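Local coordinates for protein malate Synthase (Haloferax volcanii, PDB 3OYZ) that catalyses the magnesium-dependent condensation of acetyl-CoA with glyoxylate to give malate in the glyoxylate cycle, at residues 114-119 and 149-154; 136-141 and 177-182; 400-405 and 426-431; 101-106 and 141-146. All coordinates share one frame; numbering follows the deposited sequence.

Contact 1 (114-119 and 149-154)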
loop_
_atom_site.group_PDB
_atom_site.type_symbol
_atom_site.label_atom_id
_atom_site.label_comp_id
_atom_site.label_asym_id
_atom_site.label_seq_id
_atom_site.Cartn_x
_atom_site.Cartn_y
_atom_site.Cartn_z
ATOM N N GLU A 114 13.062 -10.345 36.998
ATOM C CA GLU A 114 11.776 -10.094 37.597
ATOM C C GLU A 114 11.143 -8.770 37.171
ATOM O O GLU A 114 9.929 -8.656 37.297
ATOM C CB GLU A 114 11.829 -10.225 39.151
ATOM C CG GLU A 114 13.168 -9.837 39.744
ATOM C CD GLU A 114 14.249 -10.913 39.600
ATOM O OE1 GLU A 114 14.141 -12.062 40.085
ATOM O OE2 GLU A 114 15.284 -10.613 38.996
ATOM N N HIS A 115 11.907 -7.795 36.674
ATOM C CA HIS A 115 11.319 -6.527 36.227
ATOM C C HIS A 115 11.349 -6.311 34.681
ATOM O O HIS A 115 11.132 -5.189 34.188
ATOM C CB HIS A 115 12.009 -5.325 36.922
ATOM C CG HIS A 115 12.228 -5.554 38.390
ATOM N ND1 HIS A 115 11.198 -5.783 39.271
ATOM C CD2 HIS A 115 13.370 -5.687 39.110
ATOM C CE1 HIS A 115 11.683 -6.059 40.469
ATOM N NE2 HIS A 115 13.000 -5.991 40.399
ATOM N N ILE A 116 11.670 -7.369 33.938
ATOM C CA ILE A 116 11.767 -7.332 32.450
ATOM C C ILE A 116 10.548 -8.045 31.853
ATOM O O ILE A 116 10.244 -9.156 32.209
ATOM C CB ILE A 116 13.062 -7.963 31.948
ATOM C CG1 ILE A 116 14.160 -6.977 32.349
ATOM C CG2 ILE A 116 13.124 -8.086 30.400
ATOM C CD1 ILE A 116 15.550 -7.363 31.962
ATOM N N HIS A 117 9.793 -7.378 31.001
ATOM C CA HIS A 117 8.648 -8.051 30.434
ATOM C C HIS A 117 9.006 -8.763 29.101
ATOM O O HIS A 117 8.168 -9.543 28.636
ATOM C CB HIS A 117 7.565 -7.031 30.105
ATOM C CG HIS A 117 6.557 -6.829 31.201
ATOM N ND1 HIS A 117 6.856 -6.152 32.370
ATOM C CD2 HIS A 117 5.242 -7.131 31.265
ATOM C CE1 HIS A 117 5.778 -6.096 33.134
ATOM N NE2 HIS A 117 4.783 -6.677 32.481
ATOM N N GLY A 118 10.104 -8.387 28.448
ATOM C CA GLY A 118 10.497 -9.064 27.178
ATOM C C GLY A 118 11.646 -8.338 26.531
ATOM O O GLY A 118 12.365 -7.542 27.187
ATOM N N PHE A 119 11.957 -8.676 25.272
ATOM C CA PHE A 119 13.115 -8.103 24.622
ATOM C C PHE A 119 12.658 -7.703 23.207
ATOM O O PHE A 119 11.660 -8.247 22.691
ATOM C CB PHE A 119 14.275 -9.099 24.538
ATOM C CG PHE A 119 14.985 -9.373 25.870
ATOM C CD1 PHE A 119 16.011 -8.547 26.265
ATOM C CD2 PHE A 119 14.580 -10.409 26.714
ATOM C CE1 PHE A 119 16.619 -8.722 27.514
ATOM C CE2 PHE A 119 15.226 -10.652 27.914
ATOM C CZ PHE A 119 16.224 -9.741 28.326
ATOM N N GLY A 149 7.279 -18.850 27.550
ATOM C CA GLY A 149 6.409 -17.831 26.913
ATOM C C GLY A 149 6.313 -16.544 27.723
ATOM O O GLY A 149 5.657 -15.584 27.341
ATOM N N SER A 150 6.994 -16.482 28.866
ATOM C CA SER A 150 6.813 -15.320 29.741
ATOM C C SER A 150 7.604 -14.095 29.272
ATOM O O SER A 150 7.223 -12.942 29.564
ATOM C CB SER A 150 7.184 -15.708 31.184
ATOM O OG SER A 150 8.584 -15.953 31.290
ATOM N N LEU A 151 8.704 -14.281 28.549
ATOM C CA LEU A 151 9.326 -13.104 27.942
ATOM C C LEU A 151 8.680 -12.765 26.568
ATOM O O LEU A 151 8.763 -13.598 25.636
ATOM C CB LEU A 151 10.789 -13.424 27.673
ATOM C CG LEU A 151 11.550 -13.544 29.014
ATOM C CD1 LEU A 151 12.903 -13.942 28.557
ATOM C CD2 LEU A 151 11.628 -12.149 29.670
ATOM N N ALA A 152 8.057 -11.590 26.481
ATOM C CA ALA A 152 7.448 -11.060 25.255
ATOM C C ALA A 152 8.554 -10.841 24.230
ATOM O O ALA A 152 9.678 -10.505 24.588
ATOM C CB ALA A 152 6.647 -9.740 25.570
ATOM N N MET A 153 8.307 -11.133 22.950
ATOM C CA MET A 153 9.242 -10.717 21.911
ATOM C C MET A 153 8.600 -9.605 21.093
ATOM O O MET A 153 7.464 -9.745 20.631
ATOM C CB MET A 153 9.509 -11.916 20.963
ATOM C CG MET A 153 10.518 -11.637 19.769
ATOM S SD MET A 153 10.642 -13.293 18.920
ATOM C CE MET A 153 10.865 -12.787 17.219
ATOM N N SER A 154 9.360 -8.577 20.756
ATOM C CA SER A 154 8.847 -7.511 19.915
ATOM C C SER A 154 9.850 -7.478 18.789
ATOM O O SER A 154 11.049 -7.743 19.043
ATOM C CB SER A 154 8.758 -6.143 20.640
ATOM O OG SER A 154 7.689 -6.283 21.583
HETATM O O HOH W 1 8.656 -11.577 31.772
HETATM O O HOH W 2 5.543 -10.338 29.065
HETATM O O HOH W 3 9.023 -7.398 23.695
#

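Contact 2 (136-141 and 177-182). With K (potassium ion), chain E; K (potassium ion), chain G.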
loop_
_atom_site.group_PDB
_atom_site.type_symbol
_atom_site.label_atom_id
_atom_site.label_comp_id
_atom_site.label_asym_id
_atom_site.label_seq_id
_atom_site.Cartn_x
_atom_site.Cartn_y
_atom_site.Cartn_z
ATOM N N PHE A 136 15.738 -18.922 20.646
ATOM C CA PHE A 136 16.580 -18.352 21.715
ATOM C C PHE A 136 15.805 -17.882 22.932
ATOM O O PHE A 136 16.238 -18.119 24.062
ATOM C CB PHE A 136 17.464 -17.254 21.155
ATOM C CG PHE A 136 18.528 -17.779 20.256
ATOM C CD1 PHE A 136 19.335 -18.834 20.680
ATOM C CD2 PHE A 136 18.809 -17.171 19.037
ATOM C CE1 PHE A 136 20.409 -19.269 19.881
ATOM C CE2 PHE A 136 19.873 -17.618 18.216
ATOM C CZ PHE A 136 20.649 -18.677 18.644
ATOM N N PHE A 137 14.636 -17.269 22.753
ATOM C CA PHE A 137 13.816 -16.886 23.890
ATOM C C PHE A 137 13.442 -18.143 24.675
ATOM O O PHE A 137 13.485 -18.161 25.945
ATOM C CB PHE A 137 12.483 -16.190 23.484
ATOM C CG PHE A 137 12.575 -14.748 23.186
ATOM C CD1 PHE A 137 12.085 -13.806 24.106
ATOM C CD2 PHE A 137 13.177 -14.306 22.009
ATOM C CE1 PHE A 137 12.200 -12.471 23.808
ATOM C CE2 PHE A 137 13.300 -12.991 21.697
ATOM C CZ PHE A 137 12.780 -12.039 22.604
ATOM N N THR A 138 12.990 -19.188 23.969
ATOM C CA THR A 138 12.608 -20.425 24.631
ATOM C C THR A 138 13.815 -21.022 25.417
ATOM O O THR A 138 13.660 -21.510 26.545
ATOM C CB THR A 138 12.068 -21.426 23.573
ATOM O OG1 THR A 138 10.896 -20.822 23.003
ATOM C CG2 THR A 138 11.620 -22.708 24.283
ATOM N N ILE A 139 14.956 -21.091 24.769
ATOM C CA ILE A 139 16.156 -21.609 25.488
ATOM C C ILE A 139 16.485 -20.782 26.755
ATOM O O ILE A 139 16.670 -21.391 27.808
ATOM C CB ILE A 139 17.335 -21.697 24.539
ATOM C CG1 ILE A 139 17.144 -22.953 23.634
ATOM C CG2 ILE A 139 18.688 -21.831 25.300
ATOM C CD1 ILE A 139 18.015 -22.849 22.382
ATOM N N VAL A 140 16.559 -19.459 26.656
ATOM C CA VAL A 140 16.737 -18.565 27.816
ATOM C C VAL A 140 15.776 -18.839 28.939
ATOM O O VAL A 140 16.238 -19.022 30.092
ATOM C CB VAL A 140 16.669 -17.084 27.383
ATOM C CG1 VAL A 140 16.481 -16.200 28.600
ATOM C CG2 VAL A 140 17.861 -16.750 26.525
ATOM N N GLU A 141 14.467 -18.853 28.666
ATOM C CA GLU A 141 13.445 -19.280 29.613
ATOM C C GLU A 141 13.724 -20.586 30.342
ATOM O O GLU A 141 13.642 -20.686 31.588
ATOM C CB GLU A 141 12.012 -19.295 29.041
ATOM C CG GLU A 141 11.594 -17.860 28.661
ATOM C CD GLU A 141 10.356 -17.823 27.735
ATOM O OE1 GLU A 141 10.047 -18.844 27.055
ATOM O OE2 GLU A 141 9.717 -16.754 27.654
ATOM N N THR A 177 5.678 -26.057 16.764
ATOM C CA THR A 177 7.118 -26.179 16.783
ATOM C C THR A 177 7.722 -24.836 17.233
ATOM O O THR A 177 8.899 -24.784 17.488
ATOM C CB THR A 177 7.494 -26.643 15.360
ATOM O OG1 THR A 177 6.828 -25.712 14.484
ATOM C CG2 THR A 177 6.872 -28.051 15.150
ATOM N N ASN A 178 6.944 -23.752 17.374
ATOM C CA ASN A 178 7.454 -22.488 17.872
ATOM C C ASN A 178 6.650 -21.965 19.068
ATOM O O ASN A 178 5.567 -22.485 19.345
ATOM C CB ASN A 178 7.617 -21.415 16.798
ATOM C CG ASN A 178 6.275 -20.950 16.197
ATOM O OD1 ASN A 178 5.422 -20.454 16.921
ATOM N ND2 ASN A 178 6.029 -21.314 14.918
ATOM N N ASN A 179 7.144 -20.912 19.713
ATOM C CA ASN A 179 6.482 -20.212 20.823
ATOM C C ASN A 179 6.152 -18.749 20.419
ATOM O O ASN A 179 6.151 -17.833 21.257
ATOM C CB ASN A 179 7.340 -20.370 22.114
ATOM C CG ASN A 179 7.175 -21.754 22.761
ATOM O OD1 ASN A 179 6.094 -22.305 22.788
ATOM N ND2 ASN A 179 8.259 -22.346 23.272
ATOM N N LEU A 180 5.928 -18.479 19.117
ATOM C CA LEU A 180 5.762 -17.120 18.602
ATOM C C LEU A 180 4.478 -16.510 19.078
ATOM O O LEU A 180 4.289 -15.347 18.827
ATOM C CB LEU A 180 5.826 -17.054 17.036
ATOM C CG LEU A 180 7.284 -17.129 16.530
ATOM C CD1 LEU A 180 7.102 -17.460 15.005
ATOM C CD2 LEU A 180 7.996 -15.776 16.699
ATOM N N GLU A 181 3.633 -17.196 19.849
ATOM C CA GLU A 181 2.563 -16.481 20.566
ATOM C C GLU A 181 3.148 -15.458 21.548
ATOM O O GLU A 181 2.436 -14.545 21.934
ATOM C CB GLU A 181 1.808 -17.454 21.505
ATOM C CG GLU A 181 1.010 -18.419 20.751
ATOM C CD GLU A 181 1.728 -19.757 20.502
ATOM O OE1 GLU A 181 2.995 -19.908 20.479
ATOM O OE2 GLU A 181 0.905 -20.680 20.265
ATOM N N ARG A 182 4.437 -15.512 21.873
ATOM C CA ARG A 182 5.078 -14.438 22.714
ATOM C C ARG A 182 5.226 -13.060 22.041
ATOM O O ARG A 182 5.581 -12.050 22.690
ATOM C CB ARG A 182 6.488 -14.942 23.147
ATOM C CG ARG A 182 7.556 -14.970 21.978
ATOM C CD ARG A 182 9.011 -15.406 22.225
ATOM N NE ARG A 182 9.147 -16.782 22.710
ATOM C CZ ARG A 182 9.244 -17.173 23.977
ATOM N NH1 ARG A 182 9.103 -16.297 24.955
ATOM N NH2 ARG A 182 9.442 -18.443 24.283
HETATM K K K E . 3.230 -21.558 18.336
HETATM K K K G . 5.376 -24.448 21.243
HETATM O O HOH W 4 8.663 -24.176 20.691
HETATM O O HOH W 5 1.871 -23.218 19.994
#

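Contact 3 (400-405 and 426-431)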
loop_
_atom_site.group_PDB
_atom_site.type_symbol
_atom_site.label_atom_id
_atom_site.label_comp_id
_atom_site.label_asym_id
_atom_site.label_seq_id
_atom_site.Cartn_x
_atom_site.Cartn_y
_atom_site.Cartn_z
ATOM N N SER A 400 26.696 5.111 -2.979
ATOM C CA SER A 400 26.758 3.773 -3.560
ATOM C C SER A 400 26.263 3.753 -4.993
ATOM O O SER A 400 26.819 3.059 -5.814
ATOM C CB SER A 400 25.950 2.751 -2.752
ATOM O OG SER A 400 26.389 2.822 -1.415
ATOM N N LEU A 401 25.249 4.550 -5.306
ATOM C CA LEU A 401 24.792 4.643 -6.657
ATOM C C LEU A 401 25.863 5.332 -7.512
ATOM O O LEU A 401 26.124 4.882 -8.616
ATOM C CB LEU A 401 23.492 5.437 -6.717
ATOM C CG LEU A 401 23.279 5.900 -8.137
ATOM C CD1 LEU A 401 22.672 4.857 -8.989
ATOM C CD2 LEU A 401 22.395 7.109 -8.213
ATOM N N PHE A 402 26.408 6.444 -7.043
ATOM C CA PHE A 402 27.448 7.123 -7.822
ATOM C C PHE A 402 28.582 6.133 -8.113
ATOM O O PHE A 402 28.983 5.936 -9.253
ATOM C CB PHE A 402 28.009 8.353 -7.079
ATOM C CG PHE A 402 29.211 8.938 -7.785
ATOM C CD1 PHE A 402 29.034 9.811 -8.843
ATOM C CD2 PHE A 402 30.500 8.505 -7.485
ATOM C CE1 PHE A 402 30.128 10.327 -9.556
ATOM C CE2 PHE A 402 31.617 9.017 -8.184
ATOM C CZ PHE A 402 31.427 9.887 -9.235
ATOM N N GLN A 403 29.083 5.464 -7.091
ATOM C CA GLN A 403 30.139 4.469 -7.268
ATOM C C GLN A 403 29.847 3.341 -8.257
ATOM O O GLN A 403 30.724 3.008 -9.083
ATOM C CB GLN A 403 30.487 3.851 -5.918
ATOM C CG GLN A 403 31.199 4.776 -4.921
ATOM C CD GLN A 403 31.324 4.120 -3.562
ATOM O OE1 GLN A 403 30.694 3.097 -3.307
ATOM N NE2 GLN A 403 32.119 4.700 -2.680
ATOM N N ASP A 404 28.639 2.762 -8.174
ATOM C CA ASP A 404 28.167 1.782 -9.136
ATOM C C ASP A 404 28.278 2.296 -10.555
ATOM O O ASP A 404 28.696 1.542 -11.425
ATOM C CB ASP A 404 26.697 1.364 -8.927
ATOM C CG ASP A 404 26.315 0.163 -9.768
ATOM O OD1 ASP A 404 26.978 -0.881 -9.647
ATOM O OD2 ASP A 404 25.381 0.201 -10.594
ATOM N N VAL A 405 27.818 3.520 -10.777
ATOM C CA VAL A 405 27.777 4.187 -12.057
ATOM C C VAL A 405 29.195 4.478 -12.580
ATOM O O VAL A 405 29.519 4.184 -13.717
ATOM C CB VAL A 405 27.028 5.521 -11.949
ATOM C CG1 VAL A 405 27.337 6.344 -13.201
ATOM C CG2 VAL A 405 25.514 5.325 -11.854
ATOM N N GLU A 426 37.053 11.648 -6.663
ATOM C CA GLU A 426 38.002 10.643 -6.175
ATOM C C GLU A 426 37.730 10.479 -4.698
ATOM O O GLU A 426 37.907 9.389 -4.154
ATOM C CB GLU A 426 39.472 10.989 -6.455
ATOM C CG GLU A 426 39.935 10.775 -7.919
ATOM C CD GLU A 426 39.374 9.510 -8.622
ATOM O OE1 GLU A 426 39.375 8.393 -8.031
ATOM O OE2 GLU A 426 38.941 9.630 -9.800
ATOM N N ARG A 427 37.205 11.529 -4.077
ATOM C CA ARG A 427 36.734 11.406 -2.694
ATOM C C ARG A 427 35.551 10.434 -2.507
ATOM O O ARG A 427 35.579 9.632 -1.568
ATOM C CB ARG A 427 36.379 12.782 -2.129
ATOM C CG ARG A 427 36.356 12.802 -0.615
ATOM C CD ARG A 427 36.652 14.193 -0.109
ATOM N NE ARG A 427 35.497 14.899 0.430
ATOM C CZ ARG A 427 35.013 14.741 1.662
ATOM N NH1 ARG A 427 35.546 13.848 2.490
ATOM N NH2 ARG A 427 33.981 15.478 2.056
ATOM N N ALA A 428 34.543 10.531 -3.383
ATOM C CA ALA A 428 33.327 9.689 -3.412
ATOM C C ALA A 428 33.729 8.245 -3.608
ATOM O O ALA A 428 33.325 7.369 -2.843
ATOM C CB ALA A 428 32.415 10.084 -4.555
ATOM N N MET A 429 34.572 8.027 -4.616
ATOM C CA MET A 429 35.106 6.702 -4.851
ATOM C C MET A 429 35.840 6.094 -3.676
ATOM O O MET A 429 36.040 4.894 -3.726
ATOM C CB MET A 429 35.956 6.612 -6.116
ATOM C CG MET A 429 35.224 6.986 -7.382
ATOM S SD MET A 429 33.634 6.105 -7.465
ATOM C CE MET A 429 34.054 4.455 -7.987
ATOM N N GLU A 430 36.144 6.842 -2.613
ATOM C CA GLU A 430 36.826 6.277 -1.446
ATOM C C GLU A 430 35.934 5.724 -0.342
ATOM O O GLU A 430 36.350 4.801 0.358
ATOM C CB GLU A 430 37.729 7.302 -0.745
ATOM C CG GLU A 430 38.766 8.014 -1.600
ATOM C CD GLU A 430 40.060 7.241 -1.772
ATOM O OE1 GLU A 430 39.994 6.005 -1.981
ATOM O OE2 GLU A 430 41.129 7.889 -1.710
ATOM N N VAL A 431 34.756 6.312 -0.149
ATOM C CA VAL A 431 33.864 6.003 0.972
ATOM C C VAL A 431 33.595 4.503 1.140
ATOM O O VAL A 431 33.521 3.800 0.135
ATOM C CB VAL A 431 32.524 6.728 0.754
ATOM C CG1 VAL A 431 31.519 6.435 1.853
ATOM C CG2 VAL A 431 32.757 8.209 0.612
#

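Contact 4 (101-106 and 141-146)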
loop_
_atom_site.group_PDB
_atom_site.type_symbol
_atom_site.label_atom_id
_atom_site.label_comp_id
_atom_site.label_asym_id
_atom_site.label_seq_id
_atom_site.Cartn_x
_atom_site.Cartn_y
_atom_site.Cartn_z
ATOM N N HIS A 101 23.849 -12.140 25.392
ATOM C CA HIS A 101 23.410 -11.007 26.229
ATOM C C HIS A 101 22.075 -11.271 26.868
ATOM O O HIS A 101 21.968 -10.930 28.051
ATOM C CB HIS A 101 23.521 -9.626 25.548
ATOM C CG HIS A 101 24.938 -9.144 25.392
ATOM N ND1 HIS A 101 25.353 -8.255 24.420
ATOM C CD2 HIS A 101 26.056 -9.458 26.099
ATOM C CE1 HIS A 101 26.653 -8.016 24.540
ATOM N NE2 HIS A 101 27.087 -8.725 25.563
ATOM N N MET A 102 21.077 -11.905 26.213
ATOM C CA MET A 102 19.792 -12.056 26.867
ATOM C C MET A 102 19.927 -13.072 27.954
ATOM O O MET A 102 19.194 -13.048 28.976
ATOM C CB MET A 102 18.669 -12.682 25.964
ATOM C CG MET A 102 18.234 -11.826 24.816
ATOM S SD MET A 102 16.813 -12.436 23.803
ATOM C CE MET A 102 15.982 -13.423 24.978
ATOM N N LEU A 103 20.775 -14.056 27.663
ATOM C CA LEU A 103 20.964 -15.103 28.647
ATOM C C LEU A 103 21.571 -14.476 29.969
ATOM O O LEU A 103 21.106 -14.789 31.070
ATOM C CB LEU A 103 21.899 -16.131 28.025
ATOM C CG LEU A 103 22.143 -17.462 28.751
ATOM C CD1 LEU A 103 20.885 -18.322 28.957
ATOM C CD2 LEU A 103 23.261 -18.236 28.038
ATOM N N ASP A 104 22.592 -13.634 29.859
ATOM C CA ASP A 104 23.205 -12.902 31.010
ATOM C C ASP A 104 22.189 -12.042 31.746
ATOM O O ASP A 104 22.004 -12.167 32.975
ATOM C CB ASP A 104 24.318 -11.947 30.533
ATOM C CG ASP A 104 25.497 -12.663 29.936
ATOM O OD1 ASP A 104 25.629 -13.878 30.210
ATOM O OD2 ASP A 104 26.293 -12.017 29.199
ATOM N N ILE A 105 21.472 -11.209 30.985
ATOM C CA ILE A 105 20.483 -10.305 31.554
ATOM C C ILE A 105 19.415 -11.034 32.352
ATOM O O ILE A 105 18.981 -10.490 33.382
ATOM C CB ILE A 105 19.926 -9.331 30.512
ATOM C CG1 ILE A 105 21.085 -8.455 30.038
ATOM C CG2 ILE A 105 18.763 -8.544 31.040
ATOM C CD1 ILE A 105 20.828 -7.721 28.701
ATOM N N THR A 106 19.003 -12.248 31.964
ATOM C CA THR A 106 17.873 -12.847 32.688
ATOM C C THR A 106 18.312 -13.799 33.794
ATOM O O THR A 106 17.497 -14.498 34.386
ATOM C CB THR A 106 16.976 -13.699 31.717
ATOM O OG1 THR A 106 17.886 -14.489 30.944
ATOM C CG2 THR A 106 16.270 -12.774 30.711
ATOM N N GLU A 141 14.467 -18.853 28.666
ATOM C CA GLU A 141 13.445 -19.280 29.613
ATOM C C GLU A 141 13.724 -20.586 30.342
ATOM O O GLU A 141 13.642 -20.686 31.588
ATOM C CB GLU A 141 12.012 -19.295 29.041
ATOM C CG GLU A 141 11.594 -17.860 28.661
ATOM C CD GLU A 141 10.356 -17.823 27.735
ATOM O OE1 GLU A 141 10.047 -18.844 27.055
ATOM O OE2 GLU A 141 9.717 -16.754 27.654
ATOM N N HIS A 142 14.014 -21.611 29.554
ATOM C CA HIS A 142 14.261 -22.917 30.150
ATOM C C HIS A 142 15.581 -22.913 30.953
ATOM O O HIS A 142 15.637 -23.510 32.016
ATOM C CB HIS A 142 14.258 -24.037 29.103
ATOM C CG HIS A 142 12.867 -24.464 28.718
ATOM N ND1 HIS A 142 12.256 -25.579 29.246
ATOM C CD2 HIS A 142 11.923 -23.840 27.969
ATOM C CE1 HIS A 142 11.025 -25.675 28.766
ATOM N NE2 HIS A 142 10.796 -24.620 27.998
ATOM N N GLU A 143 16.617 -22.263 30.469
ATOM C CA GLU A 143 17.917 -22.261 31.126
ATOM C C GLU A 143 17.769 -21.564 32.503
ATOM O O GLU A 143 18.509 -21.899 33.422
ATOM C CB GLU A 143 18.997 -21.542 30.319
ATOM C CG GLU A 143 19.496 -22.383 29.155
ATOM C CD GLU A 143 20.061 -23.734 29.621
ATOM O OE1 GLU A 143 20.952 -23.675 30.506
ATOM O OE2 GLU A 143 19.626 -24.826 29.154
ATOM N N HIS A 144 16.780 -20.700 32.709
ATOM C CA HIS A 144 16.808 -19.827 33.887
ATOM C C HIS A 144 15.550 -20.072 34.695
ATOM O O HIS A 144 15.209 -19.250 35.534
ATOM C CB HIS A 144 16.919 -18.344 33.514
ATOM C CG HIS A 144 18.311 -17.929 33.176
ATOM N ND1 HIS A 144 19.408 -18.549 33.730
ATOM C CD2 HIS A 144 18.806 -16.957 32.373
ATOM C CE1 HIS A 144 20.518 -18.020 33.245
ATOM N NE2 HIS A 144 20.180 -17.038 32.434
ATOM N N GLY A 145 14.882 -21.185 34.425
ATOM C CA GLY A 145 13.599 -21.537 35.005
ATOM C C GLY A 145 12.492 -20.504 34.981
ATOM O O GLY A 145 11.661 -20.458 35.896
ATOM N N LEU A 146 12.440 -19.679 33.939
ATOM C CA LEU A 146 11.270 -18.820 33.753
ATOM C C LEU A 146 10.108 -19.580 33.149
ATOM O O LEU A 146 10.318 -20.613 32.502
ATOM C CB LEU A 146 11.616 -17.609 32.880
ATOM C CG LEU A 146 12.974 -17.031 33.263
ATOM C CD1 LEU A 146 13.355 -15.990 32.259
ATOM C CD2 LEU A 146 12.870 -16.325 34.686
#

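Contact 1 (114-119 and 149-154)
The side chains of F119 and L151 run alongside each other in the same direction, one at the start of a strand and the other just before its neighbour. The methyl CD1 of L151 comes up at the edge of the phenyl ring, near its plane. CD1 of L151 is 4.1 Å from CE2 of F119. The two side chains leave the backbone alike, with CG anti to the carbonyl carbon (chi1 -73° in F119, -69° in L151). The other methyl of L151 turns to the backbone of the neighbouring segment, with CD2 4.1 Å from CA of G118. It also comes within 4.4 Å of CG2 of I116, so one leucine touches three residues.

A152 points to the other face of the sheet from F119. Its CB is 3.4 Å from O of H117. G118 pairs with A152, and CA of G118 closes to 3.1 Å from O of A152. A beta carbon at G118 would collide there.

The backbones pair as parallel strands. A152 N donates to H117 O, F119 N to A152 O, and S154 N to F119 O. One water lies between S150 O and I116 O, and another between S150 O and H117 O. A third joins F119 O to OG of S154, which also accepts from L185 N.

This is the strand pairing of the beta-alpha-beta unit 118-121, 127-143 and 152-157 in the TIM barrel. F119 touches M102 and I105 of helix 92-105. F137 of helix 127-143 packs on F119 and L151, while A152 and S154 touch F184 of strand 183-188.

Contact 2 (136-141 and 177-182)
R182 meets E141, T138 and F137 on helix 127-143, one of the outer helices of the TIM barrel. R182 sits just before barrel strand 183-188.

The ionic contact is an end-on, two-pronged salt bridge. R182 NH1 binds E141 OE2 at 2.8 Å, and R182 NH2 binds E141 OE1 at 2.9 Å. Both oxygens lie in the guanidinium plane, but the nitrogens sit above the carboxylate plane, and the two planes are 50° apart. G149 N and L151 N also bind the carboxylate, and D134 pairs with NE of R182.

Two further hydrogen bonds converge on T138. Its OG1 accepts from N179 ND2 at 3.1 Å, nearly straight and in the amide plane. It accepts from R182 NH2 too, a more bent bond.

The packing contact is with F137, whose CB lies over the centre of one face of the R182 guanidinium, 3.4 Å from CZ of R182. The arginine chain is bent at chi3 (61°), which sets NE 3.5 Å from the same CB of F137.

Two potassium ions are bound by the loop 177-182. E181 chelates one potassium ion, and N179 OD1 binds another. The carbonyl O of N178 is shared, 2.7 Å from each potassium ion.

Contact 3 (400-405 and 426-431)
The F402 ring meets A428 and M429 obliquely, along its CD2-CE2 side. CB of A428 is 3.8 Å from CD2 of F402, and SD of M429 is 3.6 Å from CE2 of F402. The sulfur lies 4.8 Å from the ring centroid, a Met-aromatic contact. The Y420 ring meets F402 at about 90°.

The other flat group is the Q403 amide. Its NE2 donates to two carbonyls, both in the amide plane: A428 O at 2.9 Å and V431 O at 3.3 Å. The Q403 chain is extended beyond CG (chi2 172°), and its amide reaches the carbonyls of the other segment. A428 O also accepts from V431 N, which closes a type I turn, and the two donors reach it from opposite faces of its plane. Q403 and M429 run alongside each other in opposing senses, with CG of Q403 3.8 Å from SD of M429. An alanine at Q403 would probably leave the A428 and V431 carbonyls without this donor and open a gap beside the M429 sulfur.

On the far side of helix 397-408, D404 pairs with R8 of the second subunit. The contact is helix-to-helix packing near the C terminus, where a glutamine amide ties down the type I turn from A428 to V431 at the C-terminal side of helix 422-428.

Contact 4 (101-106 and 141-146)
Helices 92-105 and 127-143 are outer helices of the TIM barrel, and here their C-terminal ends meet. The main link is H144, which follows the second helix. Its NE2 donates to L103 O in the last turn of the first helix, at 2.8 Å. The acceptor lies in the imidazole plane, while the donor is tilted 25° from the carbonyl plane. The bond implies that NE2 carries a proton.

The T106 hydroxyl comes to the same ring edge, with OG1 3.0 Å from CD2 of H144. T106 OG1 sits between the backbone N and the carbonyl carbon (chi1 46°). From there it donates back to M102 O at 2.8 Å, and T106 N donates to that carbonyl as well. H144 crosses both L103 and T106 at about a right angle.

Apolar atoms pack beside this bond. CD1 of L103 is 3.8 Å from NE2 of H144 at the ring and touches CB of E143. In a separate contact, CD1 of L146 approaches CB of T106 at 4.3 Å. An alanine at H144 would probably leave the L103 carbonyl without this donor and open a gap where the ring lay against L103 and T106.

Deeper in, M102 and T106 touch V140 of helix 127-143. The second helix finishes with L146 N donating to E141 O at 2.8 Å. G145 N bonds weakly to H142 O, and G145 has a positive phi. This pattern fits a Schellman motif, a common C-terminal ending of helices, here followed by the loop to strand 152-157.

How the contacts relate
Contact 4 opens first along the chain, at 101-106, and closes the loop that contains strand 118-121 and most of helix 127-143. Contact 1 opens inside that loop and closes after it, so the two cross. Contact 2 opens on helix 127-143 and closes at 177-182, crossing both. These three touch one another, with centres 11 to 12 Å apart. E141 is shared by contacts 2 and 4 and also touches the second segment of contact 1. Together they tie helices 92-105 and 127-143 to strands 118-121 and 152-157 and to the loop before strand 183-188. Contact 3 comes later, in series. It closes a helical loop near the C terminus, about 44 Å from contact 1 between centres.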